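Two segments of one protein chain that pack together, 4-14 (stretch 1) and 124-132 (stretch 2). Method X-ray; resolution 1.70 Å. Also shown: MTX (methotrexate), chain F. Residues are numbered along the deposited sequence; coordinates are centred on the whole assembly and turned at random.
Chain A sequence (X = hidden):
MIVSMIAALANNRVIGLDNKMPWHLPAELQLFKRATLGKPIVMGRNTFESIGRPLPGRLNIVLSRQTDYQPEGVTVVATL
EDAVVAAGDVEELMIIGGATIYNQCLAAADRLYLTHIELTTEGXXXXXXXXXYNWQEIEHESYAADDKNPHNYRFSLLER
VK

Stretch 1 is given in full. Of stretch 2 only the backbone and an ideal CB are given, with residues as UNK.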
# COMPACT_ATOMS: atom_id res chain seq x y z
N SER A 4 -7.76 4.03 -4.35
CA SER A 4 -7.27 2.63 -4.32
C SER A 4 -6.30 2.42 -3.18
O SER A 4 -5.61 3.35 -2.83
CB SER A 4 -6.56 2.31 -5.65
OG SER A 4 -7.48 2.39 -6.73
N MET A 5 -6.22 1.19 -2.62
CA MET A 5 -5.19 0.91 -1.65
C MET A 5 -4.42 -0.29 -2.19
O MET A 5 -5.02 -1.16 -2.85
CB MET A 5 -5.81 0.53 -0.27
CG MET A 5 -6.86 1.57 0.12
SD MET A 5 -7.18 1.70 1.92
CE MET A 5 -7.44 -0.00 2.38
N ILE A 6 -3.14 -0.32 -1.95
CA ILE A 6 -2.27 -1.39 -2.48
C ILE A 6 -1.48 -1.91 -1.30
O ILE A 6 -0.93 -1.13 -0.53
CB ILE A 6 -1.33 -0.93 -3.63
CG1 ILE A 6 -0.45 -2.12 -4.04
CG2 ILE A 6 -0.47 0.27 -3.18
CD1 ILE A 6 0.30 -1.93 -5.44
N ALA A 7 -1.45 -3.24 -1.14
CA ALA A 7 -0.72 -3.86 -0.02
C ALA A 7 -0.32 -5.27 -0.36
O ALA A 7 -0.98 -5.90 -1.20
CB ALA A 7 -1.70 -3.94 1.21
N ALA A 8 0.72 -5.77 0.32
CA ALA A 8 1.10 -7.18 0.16
C ALA A 8 0.83 -7.88 1.53
O ALA A 8 1.34 -7.45 2.56
CB ALA A 8 2.59 -7.29 -0.17
N LEU A 9 0.01 -8.92 1.48
CA LEU A 9 -0.44 -9.63 2.72
C LEU A 9 0.12 -11.04 2.76
O LEU A 9 -0.14 -11.83 1.85
CB LEU A 9 -1.94 -9.79 2.76
CG LEU A 9 -2.85 -8.57 3.14
CD1 LEU A 9 -2.53 -7.34 2.26
CD2 LEU A 9 -4.34 -9.05 3.00
N ALA A 10 0.79 -11.38 3.84
CA ALA A 10 1.04 -12.80 4.09
C ALA A 10 -0.23 -13.41 4.73
O ALA A 10 -1.29 -12.75 4.84
CB ALA A 10 2.24 -12.95 4.98
N ASN A 11 -0.15 -14.67 5.18
CA ASN A 11 -1.34 -15.30 5.76
C ASN A 11 -1.84 -14.49 6.97
O ASN A 11 -1.04 -13.85 7.65
CB ASN A 11 -1.01 -16.73 6.20
CG ASN A 11 -0.78 -17.66 5.00
OD1 ASN A 11 -1.21 -17.37 3.89
ND2 ASN A 11 -0.15 -18.82 5.24
N ASN A 12 -3.15 -14.57 7.21
CA ASN A 12 -3.80 -13.92 8.35
C ASN A 12 -3.62 -12.38 8.24
O ASN A 12 -3.68 -11.70 9.26
CB ASN A 12 -3.20 -14.44 9.67
CG ASN A 12 -3.22 -15.95 9.76
OD1 ASN A 12 -4.24 -16.55 9.48
ND2 ASN A 12 -2.04 -16.57 10.02
N ARG A 13 -3.48 -11.87 6.99
CA ARG A 13 -3.38 -10.41 6.71
C ARG A 13 -2.18 -9.73 7.31
O ARG A 13 -2.15 -8.52 7.52
CB ARG A 13 -4.68 -9.63 7.14
CG ARG A 13 -5.91 -10.34 6.69
CD ARG A 13 -7.13 -9.32 6.78
NE ARG A 13 -7.39 -8.74 8.14
CZ ARG A 13 -8.15 -9.30 9.08
NH1 ARG A 13 -8.78 -10.45 8.85
NH2 ARG A 13 -8.36 -8.68 10.23
N VAL A 14 -1.15 -10.51 7.68
CA VAL A 14 0.06 -9.83 8.19
C VAL A 14 0.74 -8.97 7.11
O VAL A 14 0.95 -9.44 5.97
CB VAL A 14 1.16 -10.89 8.66
CG1 VAL A 14 2.51 -10.17 8.99
CG2 VAL A 14 0.70 -11.56 9.94
N UNK A 124 3.39 -7.59 13.53
CA UNK A 124 2.91 -6.61 14.50
C UNK A 124 2.01 -5.53 13.85
O UNK A 124 1.67 -4.54 14.49
CB UNK A 124 4.10 -5.95 15.19
N UNK A 125 1.67 -5.73 12.57
CA UNK A 125 0.73 -4.87 11.83
C UNK A 125 -0.02 -5.75 10.83
O UNK A 125 0.55 -6.68 10.23
CB UNK A 125 1.45 -3.72 11.12
N UNK A 126 -1.32 -5.51 10.72
CA UNK A 126 -2.16 -6.34 9.88
C UNK A 126 -2.98 -5.47 8.97
O UNK A 126 -3.43 -4.37 9.36
CB UNK A 126 -3.06 -7.24 10.72
N UNK A 127 -3.25 -5.95 7.79
CA UNK A 127 -4.24 -5.26 6.87
C UNK A 127 -5.64 -5.32 7.50
O UNK A 127 -5.99 -6.26 8.24
CB UNK A 127 -4.27 -5.91 5.49
N UNK A 128 -6.51 -4.35 7.21
CA UNK A 128 -7.86 -4.42 7.76
C UNK A 128 -8.69 -5.63 7.23
O UNK A 128 -8.34 -6.24 6.24
CB UNK A 128 -8.59 -3.12 7.44
N UNK A 129 -9.77 -6.00 7.93
CA UNK A 129 -10.62 -7.10 7.48
C UNK A 129 -11.53 -6.64 6.30
O UNK A 129 -12.71 -6.28 6.46
CB UNK A 129 -11.47 -7.62 8.65
N UNK A 130 -10.94 -6.53 5.12
CA UNK A 130 -11.68 -6.06 3.97
C UNK A 130 -12.83 -6.99 3.60
O UNK A 130 -13.80 -6.59 2.95
CB UNK A 130 -10.74 -5.90 2.78
N UNK A 131 -12.75 -8.23 4.10
CA UNK A 131 -13.77 -9.21 3.72
C UNK A 131 -15.09 -8.90 4.42
O UNK A 131 -16.10 -9.50 4.11
CB UNK A 131 -13.31 -10.63 4.06
N UNK A 132 -15.13 -7.92 5.31
CA UNK A 132 -16.46 -7.45 5.83
C UNK A 132 -17.32 -6.72 4.78
O UNK A 132 -18.54 -6.55 4.96
CB UNK A 132 -16.24 -6.51 7.02
N1 MTX F . 3.96 -4.15 -1.91
C2 MTX F . 2.66 -3.95 -2.18
NA2 MTX F . 2.04 -4.86 -2.97
N3 MTX F . 2.00 -2.86 -1.69
C4 MTX F . 2.64 -1.94 -0.91
NA4 MTX F . 1.95 -0.93 -0.43
C4A MTX F . 3.96 -2.11 -0.66
N5 MTX F . 4.64 -1.17 0.08
C6 MTX F . 5.97 -1.36 0.34
C7 MTX F . 6.69 -2.45 -0.14
N8 MTX F . 6.00 -3.40 -0.92
C8A MTX F . 4.65 -3.21 -1.16
C9 MTX F . 6.66 -0.30 1.19
N10 MTX F . 8.12 -0.42 1.19
CM MTX F . 8.75 -0.78 2.48
C11 MTX F . 10.42 0.39 -2.23
C12 MTX F . 11.04 -0.01 -1.06
C13 MTX F . 10.29 -0.27 0.08
C14 MTX F . 8.90 -0.15 0.03
C15 MTX F . 8.31 0.23 -1.17
C16 MTX F . 9.04 0.58 -2.28
C MTX F . 11.16 0.61 -3.48
O MTX F . 12.49 0.97 -3.48
N MTX F . 10.47 0.40 -4.60
CA MTX F . 10.96 0.71 -5.92
CT MTX F . 9.93 1.54 -6.65
O1 MTX F . 8.70 1.39 -6.37
O2 MTX F . 10.31 2.33 -7.55
CB MTX F . 11.20 -0.56 -6.75
CG MTX F . 12.27 -1.45 -6.13
CD MTX F . 13.68 -0.85 -6.14
OE1 MTX F . 14.67 -1.50 -5.68
OE2 MTX F . 13.90 0.29 -6.59

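Position 124 turns its CA-to-CB bond away from stretch 1, and nothing of stretch 1 lies within 5.5 Å of the ideal CB. Stretch 1 sets no requirement here. The residue is Asp124, whose OD2 is hydrogen-bonded elsewhere in the structure.

Position 125 has extended backbone angles (-147/138), and its CB points sideways into space that stretch 1 leaves empty. A beta-branched residue would suit the strand, but many others would do. It is Thr125, with chi1 in p.

Position 126 pairs with Val14 in an antiparallel, non-hydrogen-bonded bridge, CA to CA 4.5 Å. Its ideal CB points sideways, 3.6 Å from Arg13 O. The backbone of Asn12 and the methyls of Val14 are within reach of a long side chain, so an aromatic or a long aliphatic would fit. It is Trp126. Asn12 O meets the edge of the ring, 3.2 Å from Trp126 CD1, and Val14 CG2 lies 3.5 Å from Trp126 NE1.

Position 127 points its CB toward stretch 1, 3.8 Å from Leu9 CG. Met5, Ala7 and Leu9 turn their side chains to this side of the strand, and the small Ala7 leaves room between its neighbours. A large apolar residue is called for: Phe, Leu or Met. It is Phe127, with chi1 in t. Its ring reaches Ala7 CB from CE2 at 3.5 Å and Met5 CE from CZ at 3.9 Å. The backbone is tied as well: Phe127 N donates to Arg13 O at 2.8 Å, and Arg13 NE donates to Phe127 O at 2.8 Å.

Position 128 has phi -65 and psi 162, and its CB points away. Proline is allowed, though not required. It is Pro128.

Position 129 places its ideal CB 3.6 Å from Arg13 NH2. An acid would answer that charge; a small polar residue would also fit. It is Asp129. Its OD1 makes a long salt bridge to Arg13 NH1, 3.8 Å, with the oxygen well out of the guanidinium plane.

Position 130 begins a 3-10 segment. Its CB is sideways and beyond close reach, so only a long side chain could touch Leu9. It is Tyr130; its CE1 lies 4.1 Å from Leu9 CD2.

Position 131 is also sideways. A long acid could approach the arginine. It is Glu131: OE1 makes a long salt bridge to Arg13 NH1, 4.0 Å, and a water links OE2 to the same nitrogen.

Position 132 is out of reach, and many polar residues would suit. It is Gln132.

Stretch 2 (124-132) DTWFPDYEQ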
# COMPACT_ATOMS: atom_id res chain seq x y z
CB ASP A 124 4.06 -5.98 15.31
CG ASP A 124 4.97 -5.10 14.50
OD1 ASP A 124 4.62 -4.64 13.37
OD2 ASP A 124 6.08 -4.81 15.01
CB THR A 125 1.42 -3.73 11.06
OG1 THR A 125 2.58 -4.22 10.45
CG2 THR A 125 1.88 -2.65 12.07
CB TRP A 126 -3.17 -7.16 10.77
CG TRP A 126 -2.48 -8.21 11.55
CD1 TRP A 126 -2.38 -9.52 11.22
CD2 TRP A 126 -1.80 -8.05 12.80
NE1 TRP A 126 -1.61 -10.19 12.16
CE2 TRP A 126 -1.24 -9.31 13.14
CE3 TRP A 126 -1.56 -6.94 13.66
CZ2 TRP A 126 -0.45 -9.51 14.29
CZ3 TRP A 126 -0.76 -7.14 14.82
CH2 TRP A 126 -0.22 -8.43 15.11
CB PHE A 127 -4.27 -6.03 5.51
CG PHE A 127 -4.86 -5.22 4.40
CD1 PHE A 127 -6.15 -5.49 3.91
CD2 PHE A 127 -4.14 -4.13 3.89
CE1 PHE A 127 -6.71 -4.67 2.87
CE2 PHE A 127 -4.67 -3.33 2.88
CZ PHE A 127 -5.97 -3.56 2.38
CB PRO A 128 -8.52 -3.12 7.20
CG PRO A 128 -7.50 -2.38 6.49
CD PRO A 128 -6.21 -3.06 6.55
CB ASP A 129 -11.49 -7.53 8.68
CG ASP A 129 -12.38 -8.68 8.36
OD1 ASP A 129 -12.07 -9.35 7.37
OD2 ASP A 129 -13.44 -8.86 9.03
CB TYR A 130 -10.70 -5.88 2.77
CG TYR A 130 -10.09 -7.16 2.27
CD1 TYR A 130 -8.94 -7.72 2.91
CD2 TYR A 130 -10.65 -7.85 1.19
CE1 TYR A 130 -8.37 -8.91 2.47
CE2 TYR A 130 -10.07 -9.06 0.75
CZ TYR A 130 -8.94 -9.57 1.38
OH TYR A 130 -8.43 -10.74 0.94
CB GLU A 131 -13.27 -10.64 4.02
CG GLU A 131 -11.82 -10.90 3.54
CD GLU A 131 -10.66 -10.73 4.65
OE1 GLU A 131 -10.48 -9.63 5.34
OE2 GLU A 131 -9.85 -11.72 4.78
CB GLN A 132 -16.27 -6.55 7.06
CG GLN A 132 -15.73 -5.22 6.71
CD GLN A 132 -15.54 -4.31 7.93
OE1 GLN A 132 -15.73 -4.70 9.09
NE2 GLN A 132 -15.11 -3.09 7.66
O HOH W 1 -6.83 -6.23 10.96
O HOH W 2 -8.71 -12.49 6.84
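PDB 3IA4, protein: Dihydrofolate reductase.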